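Local coordinates for Acarbose/maltose binding protein GacH (Streptomyces glaucescens, PDB 3K01), which binds acarbose and an acarbose homolog as the solute receptor of an ABC transporter, and probably also binds maltose, at residues Y103-D108 / L300-G305; G109-D114 / A311-V316; G28-W33 / S306-A311. All blocks are in the same frame, centred on the assembly; numbering follows the deposited sequence. Where two conformers were deposited one is given.

Interaction 1. Residues Y103-D108 / L300-G305; sequences YLAPLD and LSVYAG
Tyr103 O is met by three groups of residues 300-305. Ala304 N donates to Tyr103 O over 2.9 Å, nearly straight at 170° but from above the carbonyl plane. Tyr303 contributes a CA-H...O contact and, in addition, the edge of its ring, with Tyr303 CD1 3.4 Å from Tyr103 O. The CA-CB bond of Tyr303 leads away from residues 103-108; its chi1 of 167°, with CG opposite the backbone N, brings the ring edge back to this oxygen. In return Ala105 N donates to Val302 O at 2.8 Å. These two bonds flank Leu104 and Tyr303, making them a single bridge with the pattern of a non-hydrogen-bonded antiparallel pair. Water 1 extends the pairing, accepting from Val302 N and lying 2.8 Å from Ala105 O. Around this bridge Val302 uses both branches: CG1 lies 4.0 Å from Ala105 CB, while CG2 meets Leu107 CD2. Leu104 CD1 and CD2 both rest against Ser301 CB, and Ser301 OG is hydrogen-bonded beyond the segments to Tyr134 O and Thr90 OG1. The loop thus crosses residues 301-304, at 113° between the two directions, with helix 67-79 touching both tyrosines, strand 132-148 against Leu104, and helix 309-320 under Val302 and Leu107.

Interaction 2. Residues G109-D114 / A311-V316; sequences GTPALD and ASYAFV
The ring of Tyr313 carries Thr110 on one face: Thr110 CB stands 3.9 Å from the ring centroid and 9° off the normal, a CH-pi contact placed almost exactly over the centre. Thr110 CG2 reaches across the same face to 3.8 Å from Tyr313 CZ. Pro111 CD and Ala112 CB approach the ring obliquely, the former at 4.0 Å from Tyr313 CD2. Thr110 also opens an ST turn. Thr110 OG1 accepts from Ala112 N, two residues on, at 3.1 Å with an N-H...O angle of 152°, and it is also hydrogen-bonded to Leu107 O. With chi1 at 78°, OG1 lies between the backbone N and the carbonyl carbon; the two bonds can hold that rotation and with it the place of CG2 on the ring, whereas CB is set by the backbone. Tyr313 projects from helix 309-320 toward this turn, so residues 109-114 cover part of one side of the helix. Val316, about one turn beyond Tyr313, completes the patch and also reaches strands 87-91, 132-148 and 293-302 beneath the helix. Farther along, Asp114 makes a salt bridge to Lys317, a second tie between loop and helix. Ala112 touches both helix side chains: its CB lies 3.9 Å from Tyr313 CB and 3.8 Å from Val316 CG2, while Ala112 CA directs its hydrogen at Tyr313 O.

Interaction 3. Residues G28-W33 / S306-A311; sequences GTVTFW and SKNLDA
Asn308 and Val30 bury the most surface here, the first through a polar grip on the strand and the second through apolar packing. Asn308 ND2 donates to Thr29 O at 3.1 Å with an N-H...O angle of 150°. The donor stands above the carbonyl plane, 56° out of it, and Thr29 O in turn is tilted from the amide plane of Asn308. The same ND2 is also hydrogen-bonded to Ser27 O, so the amide nitrogen has two backbone oxygens of one chain segment as partners, a pairing that should restrain its flip. Between them passes the backbone of Gly28, whose CA lies 3.5 Å from Asn308 ND2. A chi1 of -160°, with Asn308 CG nearly opposite the backbone N, aims the amide at the strand; ND2 then faces Thr29, while OD1 turns to the helix and accepts a weak bond from Ala311 N at 3.3 Å. This makes Asn308 the N-cap of helix 309-320, so the helix start is tied directly to Thr29 of strand 28-34, which runs parallel to strands 58-64 and 87-91 in the alpha/beta architecture expected of a solute-binding protein. Just before the cap comes an ST turn: Asn308 N donates to Ser306 OG at 2.9 Å. Asp86 links this turn to the strand, since its carboxylate is hydrogen-bonded to Ser306 OG through one oxygen and to Thr31 N through the other. One residue past the Thr29 carbonyl, Val30 packs on the first turn of the helix, its CG2 3.6 Å from Ala311 CB and next to Ala311 C. Its other neighbours are Phe315, a turn farther along the helix, and Val58 and Val87 on the two flanking strands.

Overall arrangement
The three contacts form one cluster: the centres of interactions 1 and 2 are about 10 Å apart, and interaction 3 lies about 11 Å from each. All sit 22 to 27 Å from the centre of the chain, on the same side of it. Along the sequence, segment 28-33, on strand 28-34, comes first, then the continuous loop 103-114, then the run 300-316, which passes from strand 293-302 through a turn into helix 309-320. Ala311 belongs to interactions 2 and 3 but makes its contact in interaction 3 alone. Loop 103-114 and strand 28-34 are thus both held to residues 300-316, which joins the mixed sheet and its covering helix 309-320 in one part of the fold.

Interaction 1. Residues Y103-D108 / L300-G305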
ATOM      1  N   TYR A 103       9.077 -11.847 -16.919  1.00  7.87           N
ATOM      2  CA  TYR A 103      10.366 -11.433 -16.357  1.00  8.88           C
ATOM      3  C   TYR A 103      10.710 -11.953 -14.954  1.00  8.96           C
ATOM      4  O   TYR A 103      11.818 -11.673 -14.469  1.00  8.69           O
ATOM      5  CB  TYR A 103      10.464  -9.909 -16.343  1.00  9.22           C
ATOM      6  CG  TYR A 103      10.489  -9.234 -17.687  1.00  9.68           C
ATOM      7  CD1 TYR A 103      10.934  -9.890 -18.835  1.00 10.56           C
ATOM      8  CD2 TYR A 103      10.114  -7.904 -17.790  1.00 10.49           C
ATOM      9  CE1 TYR A 103      10.939  -9.196 -20.082  1.00 11.14           C
ATOM     10  CE2 TYR A 103      10.132  -7.226 -18.996  1.00 11.95           C
ATOM     11  CZ  TYR A 103      10.547  -7.873 -20.120  1.00 10.73           C
ATOM     12  OH  TYR A 103      10.563  -7.211 -21.341  1.00 14.28           O
ATOM     13  N   LEU A 104       9.793 -12.693 -14.331  1.00  8.11           N
ATOM     14  CA  LEU A 104      10.043 -13.230 -12.990  1.00  7.51           C
ATOM     15  C   LEU A 104      10.157 -14.734 -12.968  1.00  8.25           C
ATOM     16  O   LEU A 104       9.359 -15.432 -13.602  1.00  8.71           O
ATOM     17  CB  LEU A 104       8.988 -12.741 -11.978  1.00  7.65           C
ATOM     18  CG  LEU A 104       8.831 -11.221 -11.833  1.00  8.72           C
ATOM     19  CD1 LEU A 104       7.853 -10.915 -10.700  1.00  8.59           C
ATOM     20  CD2 LEU A 104      10.171 -10.538 -11.604  1.00  9.50           C
ATOM     21  N   ALA A 105      11.131 -15.222 -12.209  1.00  8.02           N
ATOM     22  CA  ALA A 105      11.275 -16.670 -12.014  1.00  8.47           C
ATOM     23  C   ALA A 105      10.193 -17.193 -11.086  1.00  8.13           C
ATOM     24  O   ALA A 105       9.925 -16.601 -10.043  1.00  8.64           O
ATOM     25  CB  ALA A 105      12.641 -16.961 -11.391  1.00  9.43           C
ATOM     26  N   PRO A 106       9.563 -18.323 -11.422  1.00  9.04           N
ATOM     27  CA  PRO A 106       8.600 -18.877 -10.461  1.00  9.06           C
ATOM     28  C   PRO A 106       9.325 -19.496  -9.269  1.00  9.21           C
ATOM     29  O   PRO A 106      10.390 -20.099  -9.432  1.00  9.98           O
ATOM     30  CB  PRO A 106       7.897 -19.968 -11.279  1.00  9.73           C
ATOM     31  CG  PRO A 106       8.932 -20.410 -12.280  1.00 10.81           C
ATOM     32  CD  PRO A 106       9.674 -19.140 -12.652  1.00  9.57           C
ATOM     33  N   LEU A 107       8.747 -19.374  -8.084  1.00  8.48           N
ATOM     34  CA  LEU A 107       9.426 -19.765  -6.869  1.00  8.62           C
ATOM     35  C   LEU A 107       8.829 -21.006  -6.231  1.00  8.40           C
ATOM     36  O   LEU A 107       9.392 -21.530  -5.273  1.00  8.44           O
ATOM     37  CB  LEU A 107       9.435 -18.593  -5.876  1.00  7.91           C
ATOM     38  CG  LEU A 107      10.112 -17.310  -6.350  1.00  7.40           C
ATOM     39  CD1 LEU A 107      10.098 -16.258  -5.240  1.00  8.63           C
ATOM     40  CD2 LEU A 107      11.545 -17.538  -6.816  1.00  8.96           C
ATOM     41  N   ASP A 108       7.683 -21.487  -6.721  1.00  9.37           N
ATOM     42  CA  ASP A 108       7.118 -22.726  -6.143  1.00 10.34           C
ATOM     43  C   ASP A 108       8.079 -23.869  -6.320  1.00 10.66           C
ATOM     44  O   ASP A 108       8.754 -23.983  -7.334  1.00 11.18           O
ATOM     45  CB  ASP A 108       5.788 -23.074  -6.781  1.00 12.23           C
ATOM     46  CG  ASP A 108       4.842 -21.919  -6.742  1.00 12.15           C
ATOM     47  OD1 ASP A 108       4.232 -21.655  -5.663  1.00 14.52           O
ATOM     48  OD2 ASP A 108       4.830 -21.206  -7.768  1.00 16.07           O
ATOM     49  N   LEU A 300      10.036  -9.135  -2.755  1.00  7.15           N
ATOM     50  CA  LEU A 300      11.300  -9.415  -3.451  1.00  7.04           C
ATOM     51  C   LEU A 300      11.085 -10.518  -4.456  1.00  6.87           C
ATOM     52  O   LEU A 300      10.489 -11.548  -4.135  1.00  7.20           O
ATOM     53  CB  LEU A 300      12.368  -9.865  -2.466  1.00  8.42           C
ATOM     54  CG  LEU A 300      12.616  -8.847  -1.358  1.00  9.15           C
ATOM     55  CD1 LEU A 300      12.782  -9.542  -0.007  1.00 15.04           C
ATOM     56  CD2 LEU A 300      13.761  -7.943  -1.734  1.00 16.23           C
ATOM     57  N   SER A 301      11.554 -10.277  -5.676  1.00  6.87           N
ATOM     58  CA  SER A 301      11.395 -11.228  -6.768  0.50  6.68           C
ATOM     59  C   SER A 301      12.732 -11.535  -7.408  1.00  7.56           C
ATOM     60  O   SER A 301      13.690 -10.767  -7.287  1.00  7.66           O
ATOM     61  CB  SER A 301      10.453 -10.643  -7.812  0.50  6.25           C
ATOM     62  OG  SER A 301       9.178 -10.436  -7.239  0.50  3.78           O
ATOM     63  N   VAL A 302      12.787 -12.659  -8.099  1.00  8.01           N
ATOM     64  CA  VAL A 302      13.986 -13.124  -8.778  1.00  7.94           C
ATOM     65  C   VAL A 302      13.747 -12.964 -10.277  1.00  8.02           C
ATOM     66  O   VAL A 302      12.695 -13.354 -10.782  1.00  8.35           O
ATOM     67  CB  VAL A 302      14.264 -14.590  -8.426  1.00  8.36           C
ATOM     68  CG1 VAL A 302      15.462 -15.100  -9.221  1.00  8.95           C
ATOM     69  CG2 VAL A 302      14.496 -14.777  -6.905  1.00  9.43           C
ATOM     70  N   TYR A 303      14.711 -12.364 -10.968  1.00  7.82           N
ATOM     71  CA  TYR A 303      14.627 -12.215 -12.409  1.00  8.71           C
ATOM     72  C   TYR A 303      14.648 -13.566 -13.109  1.00  9.12           C
ATOM     73  O   TYR A 303      15.494 -14.423 -12.821  1.00  8.68           O
ATOM     74  CB  TYR A 303      15.772 -11.329 -12.853  1.00  8.93           C
ATOM     75  CG  TYR A 303      16.041 -11.302 -14.341  1.00  8.31           C
ATOM     76  CD1 TYR A 303      15.020 -11.049 -15.269  1.00 10.01           C
ATOM     77  CD2 TYR A 303      17.326 -11.522 -14.817  1.00  9.57           C
ATOM     78  CE1 TYR A 303      15.288 -11.019 -16.640  1.00 11.58           C
ATOM     79  CE2 TYR A 303      17.603 -11.482 -16.201  1.00 10.70           C
ATOM     80  CZ  TYR A 303      16.578 -11.233 -17.083  1.00 10.59           C
ATOM     81  OH  TYR A 303      16.831 -11.223 -18.453  1.00 14.53           O
ATOM     82  N   ALA A 304      13.731 -13.756 -14.050  1.00  8.81           N
ATOM     83  CA  ALA A 304      13.584 -15.047 -14.744  1.00  9.65           C
ATOM     84  C   ALA A 304      14.869 -15.490 -15.413  1.00 10.53           C
ATOM     85  O   ALA A 304      15.144 -16.685 -15.473  1.00 11.83           O
ATOM     86  CB  ALA A 304      12.451 -14.980 -15.772  1.00 10.32           C
ATOM     87  N   GLY A 305      15.640 -14.540 -15.937  1.00  9.25           N
ATOM     88  CA  GLY A 305      16.874 -14.862 -16.683  1.00  9.52           C
ATOM     89  C   GLY A 305      18.127 -14.840 -15.824  1.00  9.88           C
ATOM     90  O   GLY A 305      19.245 -14.862 -16.356  1.00 10.86           O
TER
HETATM   91  O   HOH W   1      10.610 -14.441  -8.428  1.00  8.96           O

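Interaction 2. Residues G109-D114 / A311-V316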
ATOM      1  N   GLY A 109       8.197 -24.681  -5.285  1.00 10.03           N
ATOM      2  CA  GLY A 109       9.093 -25.825  -5.343  1.00 10.70           C
ATOM      3  C   GLY A 109      10.545 -25.405  -5.399  1.00 10.09           C
ATOM      4  O   GLY A 109      11.381 -26.137  -5.936  1.00 11.04           O
ATOM      5  N   THR A 110      10.866 -24.237  -4.837  1.00  9.43           N
ATOM      6  CA  THR A 110      12.245 -23.781  -4.704  1.00  9.53           C
ATOM      7  C   THR A 110      12.538 -23.438  -3.274  1.00  9.75           C
ATOM      8  O   THR A 110      11.616 -23.184  -2.492  1.00 10.19           O
ATOM      9  CB  THR A 110      12.593 -22.530  -5.534  1.00  9.87           C
ATOM     10  OG1 THR A 110      12.084 -21.357  -4.873  1.00  9.33           O
ATOM     11  CG2 THR A 110      12.076 -22.630  -6.959  1.00 10.46           C
ATOM     12  N   PRO A 111      13.819 -23.427  -2.917  1.00 10.06           N
ATOM     13  CA  PRO A 111      14.234 -23.108  -1.548  1.00 10.96           C
ATOM     14  C   PRO A 111      13.930 -21.658  -1.187  1.00 10.83           C
ATOM     15  O   PRO A 111      14.121 -21.255  -0.040  1.00 13.55           O
ATOM     16  CB  PRO A 111      15.747 -23.334  -1.585  1.00 11.95           C
ATOM     17  CG  PRO A 111      15.942 -24.356  -2.648  1.00 13.81           C
ATOM     18  CD  PRO A 111      14.896 -24.072  -3.688  1.00 10.43           C
ATOM     19  N   ALA A 112      13.463 -20.800  -2.099  1.00 10.39           N
ATOM     20  CA  ALA A 112      13.150 -19.396  -1.753  1.00  9.49           C
ATOM     21  C   ALA A 112      12.016 -19.244  -0.740  1.00  9.96           C
ATOM     22  O   ALA A 112      11.924 -18.284  -0.038  1.00 10.43           O
ATOM     23  CB  ALA A 112      12.817 -18.586  -3.013  1.00  9.52           C
ATOM     24  N   LEU A 113      11.109 -20.196  -0.726  1.00 10.47           N
ATOM     25  CA  LEU A 113       9.870 -20.095  -0.008  1.00 11.13           C
ATOM     26  C   LEU A 113       9.941 -20.743   1.365  1.00 10.48           C
ATOM     27  O   LEU A 113       9.031 -20.735   2.053  1.00  9.64           O
ATOM     28  CB  LEU A 113       8.700 -20.688  -0.861  1.00 10.82           C
ATOM     29  CG  LEU A 113       8.466 -20.078  -2.247  1.00 10.50           C
ATOM     30  CD1 LEU A 113       7.207 -20.621  -2.817  1.00 14.69           C
ATOM     31  CD2 LEU A 113       8.395 -18.538  -2.163  1.00 18.30           C
ATOM     32  N   ASP A 114      11.076 -21.176   1.778  1.00 18.98           N
ATOM     33  CA  ASP A 114      11.203 -21.881   3.077  1.00 18.97           C
ATOM     34  C   ASP A 114      10.569 -21.189   4.315  1.00 19.09           C
ATOM     35  O   ASP A 114      10.114 -21.893   5.189  1.00 17.03           O
ATOM     36  CB  ASP A 114      12.674 -22.221   3.383  1.00 19.46           C
ATOM     37  CG  ASP A 114      13.299 -23.185   2.371  1.00 17.05           C
ATOM     38  OD1 ASP A 114      12.562 -24.039   1.828  1.00 20.63           O
ATOM     39  OD2 ASP A 114      14.525 -23.066   2.122  1.00 20.91           O
ATOM     40  N   ALA A 311      21.576 -18.887  -5.690  1.00  9.25           N
ATOM     41  CA  ALA A 311      21.968 -17.892  -4.693  1.00  9.30           C
ATOM     42  C   ALA A 311      20.865 -16.853  -4.515  1.00  8.77           C
ATOM     43  O   ALA A 311      20.688 -16.334  -3.414  1.00  8.93           O
ATOM     44  CB  ALA A 311      23.290 -17.234  -5.056  1.00 10.16           C
ATOM     45  N   SER A 312      20.153 -16.562  -5.610  1.00  8.36           N
ATOM     46  CA  SER A 312      19.046 -15.606  -5.543  1.00  8.23           C
ATOM     47  C   SER A 312      17.897 -16.131  -4.698  1.00  8.29           C
ATOM     48  O   SER A 312      17.308 -15.372  -3.928  1.00  8.78           O
ATOM     49  CB  SER A 312      18.554 -15.217  -6.940  1.00  8.46           C
ATOM     50  OG  SER A 312      19.582 -14.614  -7.700  1.00  9.40           O
ATOM     51  N   TYR A 313      17.573 -17.420  -4.804  1.00  8.46           N
ATOM     52  CA  TYR A 313      16.536 -17.987  -3.943  1.00  8.52           C
ATOM     53  C   TYR A 313      16.929 -17.794  -2.482  1.00  8.63           C
ATOM     54  O   TYR A 313      16.106 -17.395  -1.649  1.00  8.39           O
ATOM     55  CB  TYR A 313      16.404 -19.489  -4.184  1.00  8.08           C
ATOM     56  CG  TYR A 313      15.946 -19.915  -5.565  1.00  8.82           C
ATOM     57  CD1 TYR A 313      15.121 -19.111  -6.358  1.00  8.14           C
ATOM     58  CD2 TYR A 313      16.345 -21.150  -6.082  1.00  8.61           C
ATOM     59  CE1 TYR A 313      14.713 -19.533  -7.626  1.00  9.60           C
ATOM     60  CE2 TYR A 313      15.943 -21.574  -7.334  1.00  8.75           C
ATOM     61  CZ  TYR A 313      15.141 -20.767  -8.112  1.00  9.19           C
ATOM     62  OH  TYR A 313      14.741 -21.191  -9.359  1.00 11.07           O
ATOM     63  N   ALA A 314      18.192 -18.094  -2.154  1.00  8.18           N
ATOM     64  CA  ALA A 314      18.647 -17.968  -0.791  1.00  8.47           C
ATOM     65  C   ALA A 314      18.672 -16.496  -0.341  1.00  8.32           C
ATOM     66  O   ALA A 314      18.352 -16.185   0.822  1.00  7.76           O
ATOM     67  CB  ALA A 314      20.032 -18.600  -0.645  1.00  9.34           C
ATOM     68  N   PHE A 315      19.017 -15.599  -1.253  1.00  8.15           N
ATOM     69  CA  PHE A 315      19.046 -14.183  -0.899  1.00  7.64           C
ATOM     70  C   PHE A 315      17.641 -13.644  -0.566  1.00  7.99           C
ATOM     71  O   PHE A 315      17.471 -12.929   0.430  1.00  8.42           O
ATOM     72  CB  PHE A 315      19.661 -13.376  -2.040  1.00  8.07           C
ATOM     73  CG  PHE A 315      19.766 -11.897  -1.744  1.00  8.75           C
ATOM     74  CD1 PHE A 315      20.807 -11.413  -0.972  1.00  9.90           C
ATOM     75  CD2 PHE A 315      18.811 -11.018  -2.225  1.00  9.25           C
ATOM     76  CE1 PHE A 315      20.909 -10.052  -0.690  1.00 10.67           C
ATOM     77  CE2 PHE A 315      18.902  -9.648  -1.957  1.00  9.19           C
ATOM     78  CZ  PHE A 315      19.954  -9.167  -1.184  1.00  8.96           C
ATOM     79  N   VAL A 316      16.642 -13.980  -1.375  1.00  7.29           N
ATOM     80  CA  VAL A 316      15.292 -13.488  -1.069  1.00  8.39           C
ATOM     81  C   VAL A 316      14.749 -14.135   0.188  1.00  8.01           C
ATOM     82  O   VAL A 316      14.048 -13.478   0.950  1.00  8.47           O
ATOM     83  CB  VAL A 316      14.304 -13.564  -2.255  1.00  8.43           C
ATOM     84  CG1 VAL A 316      14.864 -12.828  -3.462  1.00  9.25           C
ATOM     85  CG2 VAL A 316      13.902 -14.996  -2.603  1.00  9.37           C
TER

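Interaction 3. Residues G28-W33 / S306-A311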
ATOM      1  N   GLY A  28      29.016 -17.105  -6.511  1.00 15.89           N
ATOM      2  CA  GLY A  28      28.599 -16.299  -7.652  1.00 15.95           C
ATOM      3  C   GLY A  28      28.166 -14.917  -7.206  1.00 15.57           C
ATOM      4  O   GLY A  28      28.443 -14.498  -6.083  1.00 17.36           O
ATOM      5  N   THR A  29      27.472 -14.222  -8.100  1.00 15.46           N
ATOM      6  CA  THR A  29      27.054 -12.839  -7.860  1.00 14.78           C
ATOM      7  C   THR A  29      25.549 -12.800  -7.676  1.00 13.37           C
ATOM      8  O   THR A  29      24.814 -13.528  -8.352  1.00 13.63           O
ATOM      9  CB  THR A  29      27.430 -11.963  -9.057  1.00 15.08           C
ATOM     10  OG1 THR A  29      28.855 -11.951  -9.197  1.00 17.53           O
ATOM     11  CG2 THR A  29      26.941 -10.524  -8.882  1.00 16.01           C
ATOM     12  N   VAL A  30      25.097 -11.978  -6.724  1.00 11.69           N
ATOM     13  CA  VAL A  30      23.675 -11.611  -6.645  1.00 11.39           C
ATOM     14  C   VAL A  30      23.587 -10.091  -6.728  1.00 10.05           C
ATOM     15  O   VAL A  30      23.976  -9.401  -5.783  1.00 10.28           O
ATOM     16  CB  VAL A  30      22.989 -12.117  -5.355  1.00 11.51           C
ATOM     17  CG1 VAL A  30      21.537 -11.582  -5.279  1.00 11.75           C
ATOM     18  CG2 VAL A  30      22.985 -13.648  -5.282  1.00 12.26           C
ATOM     19  N   THR A  31      23.093  -9.600  -7.862  1.00  9.86           N
ATOM     20  CA  THR A  31      22.837  -8.172  -8.027  1.00  9.75           C
ATOM     21  C   THR A  31      21.426  -7.888  -7.554  1.00  9.13           C
ATOM     22  O   THR A  31      20.468  -8.518  -8.036  1.00  9.94           O
ATOM     23  CB  THR A  31      23.040  -7.737  -9.476  1.00  9.53           C
ATOM     24  OG1 THR A  31      24.422  -7.958  -9.828  1.00 10.61           O
ATOM     25  CG2 THR A  31      22.702  -6.258  -9.654  1.00 11.43           C
ATOM     26  N   PHE A  32      21.317  -6.985  -6.580  1.00  9.50           N
ATOM     27  CA  PHE A  32      20.033  -6.641  -5.961  1.00  9.41           C
ATOM     28  C   PHE A  32      19.699  -5.190  -6.247  1.00  9.39           C
ATOM     29  O   PHE A  32      20.478  -4.308  -5.890  1.00  9.71           O
ATOM     30  CB  PHE A  32      20.120  -6.882  -4.440  1.00  9.49           C
ATOM     31  CG  PHE A  32      18.941  -6.338  -3.634  1.00  9.45           C
ATOM     32  CD1 PHE A  32      17.616  -6.490  -4.065  1.00  9.15           C
ATOM     33  CD2 PHE A  32      19.166  -5.708  -2.415  1.00  9.35           C
ATOM     34  CE1 PHE A  32      16.551  -5.996  -3.315  1.00 10.03           C
ATOM     35  CE2 PHE A  32      18.122  -5.223  -1.662  1.00 10.45           C
ATOM     36  CZ  PHE A  32      16.809  -5.371  -2.094  1.00 10.44           C
ATOM     37  N   TRP A  33      18.555  -4.946  -6.896  1.00  9.53           N
ATOM     38  CA  TRP A  33      18.060  -3.575  -7.078  1.00  9.03           C
ATOM     39  C   TRP A  33      17.025  -3.247  -6.027  1.00  9.50           C
ATOM     40  O   TRP A  33      15.932  -3.840  -5.990  1.00  9.61           O
ATOM     41  CB  TRP A  33      17.457  -3.399  -8.466  1.00  9.45           C
ATOM     42  CG  TRP A  33      18.459  -3.315  -9.583  1.00  8.89           C
ATOM     43  CD1 TRP A  33      19.825  -3.515  -9.505  1.00  9.75           C
ATOM     44  CD2 TRP A  33      18.174  -3.035 -10.957  1.00  8.23           C
ATOM     45  NE1 TRP A  33      20.392  -3.356 -10.754  1.00 10.29           N
ATOM     46  CE2 TRP A  33      19.400  -3.087 -11.662  1.00  9.65           C
ATOM     47  CE3 TRP A  33      16.998  -2.759 -11.668  1.00  9.79           C
ATOM     48  CZ2 TRP A  33      19.482  -2.836 -13.035  1.00 10.68           C
ATOM     49  CZ3 TRP A  33      17.082  -2.534 -13.043  1.00 10.90           C
ATOM     50  CH2 TRP A  33      18.313  -2.588 -13.706  1.00 10.82           C
ATOM     51  N   SER A 306      17.979 -14.819 -14.499  1.00  9.66           N
ATOM     52  CA  SER A 306      19.146 -14.807 -13.615  1.00 10.24           C
ATOM     53  C   SER A 306      20.071 -15.988 -13.902  1.00 10.61           C
ATOM     54  O   SER A 306      19.609 -17.118 -14.060  1.00 10.77           O
ATOM     55  CB  SER A 306      18.736 -14.852 -12.138  1.00  9.28           C
ATOM     56  OG  SER A 306      19.892 -15.006 -11.304  1.00  9.61           O
ATOM     57  N   LYS A 307      21.369 -15.702 -13.916  1.00 11.39           N
ATOM     58  CA  LYS A 307      22.407 -16.734 -14.033  1.00 11.99           C
ATOM     59  C   LYS A 307      22.842 -17.253 -12.679  1.00 12.08           C
ATOM     60  O   LYS A 307      23.777 -18.055 -12.573  1.00 12.35           O
ATOM     61  CB  LYS A 307      23.617 -16.187 -14.806  1.00 13.52           C
ATOM     62  CG  LYS A 307      23.303 -15.757 -16.242  1.00 17.27           C
ATOM     63  CD  LYS A 307      22.712 -16.866 -17.081  1.00 22.05           C
ATOM     64  CE  LYS A 307      22.679 -16.483 -18.564  1.00 25.08           C
ATOM     65  NZ  LYS A 307      21.836 -17.443 -19.345  1.00 27.31           N
ATOM     66  N   ASN A 308      22.156 -16.819 -11.631  1.00 11.23           N
ATOM     67  CA  ASN A 308      22.450 -17.332 -10.319  1.00 11.60           C
ATOM     68  C   ASN A 308      21.178 -17.560  -9.528  1.00 10.82           C
ATOM     69  O   ASN A 308      20.954 -16.962  -8.458  1.00  9.53           O
ATOM     70  CB  ASN A 308      23.429 -16.435  -9.577  1.00 12.12           C
ATOM     71  CG  ASN A 308      24.114 -17.173  -8.441  1.00 14.70           C
ATOM     72  OD1 ASN A 308      23.761 -18.335  -8.125  1.00 17.29           O
ATOM     73  ND2 ASN A 308      25.089 -16.522  -7.818  1.00 14.98           N
ATOM     74  N   LEU A 309      20.336 -18.438 -10.042  1.00 10.56           N
ATOM     75  CA  LEU A 309      19.048 -18.684  -9.406  1.00 10.38           C
ATOM     76  C   LEU A 309      19.215 -19.211  -8.005  1.00 10.09           C
ATOM     77  O   LEU A 309      18.523 -18.775  -7.083  1.00 10.64           O
ATOM     78  CB  LEU A 309      18.198 -19.650 -10.236  1.00 10.23           C
ATOM     79  CG  LEU A 309      17.636 -19.102 -11.537  1.00  9.98           C
ATOM     80  CD1 LEU A 309      17.076 -20.254 -12.351  1.00 12.17           C
ATOM     81  CD2 LEU A 309      16.554 -18.035 -11.290  1.00 11.73           C
ATOM     82  N   ASP A 310      20.122 -20.146  -7.790  1.00 10.66           N
ATOM     83  CA  ASP A 310      20.199 -20.748  -6.480  1.00 11.16           C
ATOM     84  C   ASP A 310      20.599 -19.742  -5.397  1.00 10.51           C
ATOM     85  O   ASP A 310      20.013 -19.726  -4.306  1.00 10.57           O
ATOM     86  CB  ASP A 310      21.121 -21.974  -6.496  1.00 12.28           C
ATOM     87  CG  ASP A 310      20.552 -23.113  -7.315  1.00 15.22           C
ATOM     88  OD1 ASP A 310      19.319 -23.284  -7.371  1.00 17.30           O
ATOM     89  OD2 ASP A 310      21.369 -23.857  -7.904  1.00 20.09           O
ATOM     90  N   ALA A 311      21.576 -18.887  -5.690  1.00  9.25           N
ATOM     91  CA  ALA A 311      21.968 -17.892  -4.693  1.00  9.30           C
ATOM     92  C   ALA A 311      20.865 -16.853  -4.515  1.00  8.77           C
ATOM     93  O   ALA A 311      20.688 -16.334  -3.414  1.00  8.93           O
ATOM     94  CB  ALA A 311      23.290 -17.234  -5.056  1.00 10.16           C
TER